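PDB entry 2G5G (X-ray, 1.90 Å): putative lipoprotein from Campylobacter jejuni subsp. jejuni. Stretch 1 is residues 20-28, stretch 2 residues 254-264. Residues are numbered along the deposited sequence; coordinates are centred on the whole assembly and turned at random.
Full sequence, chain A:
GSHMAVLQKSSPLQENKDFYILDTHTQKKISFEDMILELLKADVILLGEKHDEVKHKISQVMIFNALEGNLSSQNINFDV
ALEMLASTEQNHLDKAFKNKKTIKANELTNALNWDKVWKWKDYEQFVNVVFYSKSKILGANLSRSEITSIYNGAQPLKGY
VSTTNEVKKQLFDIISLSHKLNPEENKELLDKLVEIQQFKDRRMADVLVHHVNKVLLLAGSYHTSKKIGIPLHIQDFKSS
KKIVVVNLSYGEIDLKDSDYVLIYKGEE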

# COMPACT_ATOMS: atom_id res chain seq x y z
N TYR A 20 -1.15 6.80 -37.10
CA TYR A 20 -2.40 7.10 -37.77
C TYR A 20 -3.55 6.93 -36.76
O TYR A 20 -3.32 6.59 -35.59
N ILE A 21 -4.75 7.22 -37.21
CA ILE A 21 -5.93 7.22 -36.34
C ILE A 21 -7.01 6.36 -36.96
O ILE A 21 -7.30 6.52 -38.14
N LEU A 22 -7.62 5.49 -36.16
CA LEU A 22 -8.82 4.80 -36.56
C LEU A 22 -10.01 5.30 -35.77
O LEU A 22 -9.92 5.45 -34.57
N ASP A 23 -11.11 5.53 -36.46
CA ASP A 23 -12.44 5.53 -35.88
C ASP A 23 -12.69 4.07 -35.46
O ASP A 23 -12.66 3.16 -36.31
N THR A 24 -12.91 3.80 -34.18
CA THR A 24 -13.06 2.39 -33.75
C THR A 24 -14.44 1.78 -34.10
O THR A 24 -14.62 0.57 -34.06
N HIS A 25 -15.41 2.62 -34.44
CA HIS A 25 -16.76 2.13 -34.73
C HIS A 25 -16.78 1.47 -36.12
O HIS A 25 -17.43 0.43 -36.33
N THR A 26 -16.01 2.04 -37.05
CA THR A 26 -16.02 1.60 -38.43
C THR A 26 -14.69 0.97 -38.80
O THR A 26 -14.59 0.37 -39.85
N GLN A 27 -13.69 1.13 -37.94
CA GLN A 27 -12.30 0.77 -38.25
C GLN A 27 -11.80 1.45 -39.54
O GLN A 27 -10.98 0.91 -40.30
N LYS A 28 -12.26 2.67 -39.78
CA LYS A 28 -11.78 3.41 -40.91
C LYS A 28 -10.68 4.38 -40.46
O LYS A 28 -10.82 5.00 -39.42
N ASP A 254 -8.11 -2.99 -28.12
CA ASP A 254 -9.50 -3.38 -28.06
C ASP A 254 -10.31 -2.18 -28.53
O ASP A 254 -10.29 -1.10 -27.90
N LEU A 255 -11.01 -2.37 -29.64
CA LEU A 255 -11.83 -1.33 -30.25
C LEU A 255 -12.93 -0.82 -29.32
O LEU A 255 -13.31 0.34 -29.39
N LYS A 256 -13.43 -1.69 -28.46
CA LYS A 256 -14.48 -1.34 -27.53
C LYS A 256 -14.05 -0.36 -26.44
O LYS A 256 -14.92 0.15 -25.72
N ASP A 257 -12.74 -0.16 -26.27
CA ASP A 257 -12.21 0.70 -25.22
C ASP A 257 -12.42 2.19 -25.51
O ASP A 257 -12.36 3.01 -24.61
N SER A 258 -12.61 2.55 -26.77
CA SER A 258 -12.54 3.98 -27.10
C SER A 258 -13.34 4.24 -28.40
O SER A 258 -13.85 3.30 -28.99
N ASP A 259 -13.47 5.50 -28.80
CA ASP A 259 -14.13 5.88 -30.06
C ASP A 259 -13.12 6.16 -31.18
O ASP A 259 -13.43 6.04 -32.38
N TYR A 260 -11.92 6.55 -30.78
CA TYR A 260 -10.80 6.75 -31.71
C TYR A 260 -9.58 6.14 -31.08
O TYR A 260 -9.46 6.10 -29.84
N VAL A 261 -8.64 5.65 -31.92
CA VAL A 261 -7.42 5.15 -31.35
C VAL A 261 -6.27 5.63 -32.22
O VAL A 261 -6.37 5.66 -33.45
N LEU A 262 -5.22 6.11 -31.56
CA LEU A 262 -4.01 6.49 -32.26
C LEU A 262 -3.09 5.31 -32.25
O LEU A 262 -2.86 4.72 -31.20
N ILE A 263 -2.58 4.97 -33.42
CA ILE A 263 -1.79 3.75 -33.59
C ILE A 263 -0.43 4.20 -34.10
O ILE A 263 -0.35 4.95 -35.07
N TYR A 264 0.62 3.76 -33.41
CA TYR A 264 1.98 4.25 -33.65
C TYR A 264 2.83 3.24 -34.43
O TYR A 264 2.68 2.04 -34.25

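Strands 20-23 and 260-264 run antiparallel, their axes approaching to 4.7 Å at 150°, and the register sorts the side chains onto two faces. One face carries Tyr20, Leu22, Val261 and Ile263. Ile263 (m, t) is its centre: its CD1 lies 3.5 Å from CD1 of Leu22 (m, t) and 3.7 Å from CE1 of Tyr20. The p rotamer of Tyr20 lays its ring over Ile263, whose CB sits 4.1 Å from the ring centroid and only 17° off the normal, the geometry of a CH-pi contact. Val261 (p) extends this apolar patch, with CG1 4.0 Å from Leu22 CB and 3.8 Å from Thr24 CG2.

On the other face, Ile21 (m, t) sets CG1 3.9 Å from CG of Leu262 (m, p) and CG2 4.3 Å from CD2 of Tyr260 (m). The same Tyr260 ring continues to Asp23, its CE2 4.2 Å from Asp23 CB.

Beyond the paired strands, Thr24 points its CA-to-CB bond toward stretch 2. In its p rotamer, OG1 donates to Ser258 O at 2.6 Å, while CB packs 3.9 Å from CD2 of Leu255 (m, t). Leu255 also meets the end of Gln27, whose CD comes within 3.5 Å of Leu255 CD1.

The polar edge is built by side chains that bend back. The CA-to-CB bond of His25 points away, yet its m rotamer returns the imidazole so that NE2 donates to Asp259 OD1 at 2.6 Å and 159°; the acceptor lies near the ring plane, as an in-plane N-H requires. Asp23 (t) accepts from His25 N through OD1 at 2.9 Å, bracing the turn. Two waters complete the edge: one links Asp23 OD2 (2.6 Å) to Tyr260 OH (2.9 Å), and the other donates to Asp259 O at 2.9 Å and weakly to Asp23 OD1 at 3.0 Å.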

# COMPACT_ATOMS: atom_id res chain seq x y z
CB TYR A 20 -2.59 6.26 -39.05
CG TYR A 20 -2.68 4.76 -38.81
CD1 TYR A 20 -3.92 4.13 -38.68
CD2 TYR A 20 -1.53 3.96 -38.76
CE1 TYR A 20 -4.02 2.76 -38.48
CE2 TYR A 20 -1.62 2.59 -38.55
CZ TYR A 20 -2.86 2.00 -38.43
OH TYR A 20 -2.95 0.66 -38.20
CB ILE A 21 -6.51 8.64 -36.21
CG1 ILE A 21 -5.44 9.61 -35.68
CG2 ILE A 21 -7.80 8.66 -35.32
CD1 ILE A 21 -5.79 11.05 -35.93
CB LEU A 22 -8.70 3.30 -36.27
CG LEU A 22 -7.74 2.44 -37.09
CD1 LEU A 22 -7.80 1.03 -36.52
CD2 LEU A 22 -8.17 2.44 -38.56
CB ASP A 23 -13.41 5.95 -36.98
CG ASP A 23 -14.85 6.04 -36.51
OD1 ASP A 23 -15.27 5.24 -35.66
OD2 ASP A 23 -15.58 6.89 -37.03
CB THR A 24 -12.86 2.21 -32.22
OG1 THR A 24 -13.90 2.93 -31.54
CG2 THR A 24 -11.46 2.62 -31.76
CB HIS A 25 -17.76 3.28 -34.67
CG HIS A 25 -17.86 3.94 -33.31
ND1 HIS A 25 -19.06 4.28 -32.73
CD2 HIS A 25 -16.90 4.27 -32.41
CE1 HIS A 25 -18.84 4.81 -31.53
NE2 HIS A 25 -17.54 4.83 -31.32
CB THR A 26 -16.21 2.79 -39.40
OG1 THR A 26 -15.21 3.79 -39.12
CG2 THR A 26 -17.62 3.41 -39.28
CB GLN A 27 -12.11 -0.75 -38.34
CG GLN A 27 -12.39 -1.46 -37.06
CD GLN A 27 -12.34 -2.96 -37.26
OE1 GLN A 27 -11.28 -3.57 -37.16
NE2 GLN A 27 -13.48 -3.56 -37.53
CB LYS A 28 -12.92 4.21 -41.52
CG LYS A 28 -12.59 4.76 -42.92
CD LYS A 28 -13.83 5.42 -43.53
CE LYS A 28 -13.85 6.92 -43.22
NZ LYS A 28 -14.67 7.68 -44.22
CB ASP A 254 -9.87 -3.79 -26.63
CG ASP A 254 -11.25 -4.39 -26.53
OD1 ASP A 254 -11.45 -5.17 -25.59
OD2 ASP A 254 -12.15 -4.14 -27.36
CB LEU A 255 -12.42 -1.85 -31.56
CG LEU A 255 -11.46 -2.20 -32.70
CD1 LEU A 255 -12.23 -3.00 -33.77
CD2 LEU A 255 -10.78 -0.94 -33.26
CB LYS A 256 -15.04 -2.61 -26.86
CG LYS A 256 -15.61 -3.64 -27.84
CD LYS A 256 -16.18 -4.91 -27.11
CE LYS A 256 -15.07 -5.83 -26.49
NZ LYS A 256 -13.93 -6.22 -27.45
CB ASP A 257 -10.71 0.44 -25.02
CG ASP A 257 -10.43 -0.68 -24.06
OD1 ASP A 257 -11.30 -1.01 -23.25
OD2 ASP A 257 -9.32 -1.24 -24.13
CB SER A 258 -11.07 4.38 -27.23
OG SER A 258 -10.48 3.85 -28.41
CB ASP A 259 -15.01 7.12 -29.83
CG ASP A 259 -16.07 6.85 -28.77
OD1 ASP A 259 -16.90 5.92 -29.00
OD2 ASP A 259 -16.04 7.49 -27.69
CB TYR A 260 -10.56 8.26 -32.00
CG TYR A 260 -11.74 8.91 -32.67
CD1 TYR A 260 -12.74 9.55 -31.91
CD2 TYR A 260 -11.91 8.84 -34.05
CE1 TYR A 260 -13.84 10.13 -32.52
CE2 TYR A 260 -13.02 9.42 -34.68
CZ TYR A 260 -13.99 10.05 -33.90
OH TYR A 260 -15.13 10.59 -34.44
CB VAL A 261 -7.47 3.58 -31.10
CG1 VAL A 261 -7.75 2.83 -32.39
CG2 VAL A 261 -6.22 3.08 -30.39
CB LEU A 262 -3.34 7.70 -31.60
CG LEU A 262 -3.84 9.01 -32.19
CD1 LEU A 262 -5.22 9.29 -31.57
CD2 LEU A 262 -2.85 10.18 -31.84
CB ILE A 263 -2.44 2.76 -34.59
CG1 ILE A 263 -3.78 2.25 -34.04
CG2 ILE A 263 -1.49 1.57 -34.87
CD1 ILE A 263 -4.64 1.54 -35.06
CB TYR A 264 2.67 4.59 -32.32
CG TYR A 264 1.94 5.65 -31.52
CD1 TYR A 264 1.08 5.29 -30.48
CD2 TYR A 264 2.10 7.00 -31.82
CE1 TYR A 264 0.39 6.25 -29.75
CE2 TYR A 264 1.42 7.99 -31.08
CZ TYR A 264 0.57 7.60 -30.05
OH TYR A 264 -0.12 8.56 -29.34
O HOH W 1 -15.41 9.53 -37.13
O HOH W 2 -15.91 7.15 -33.39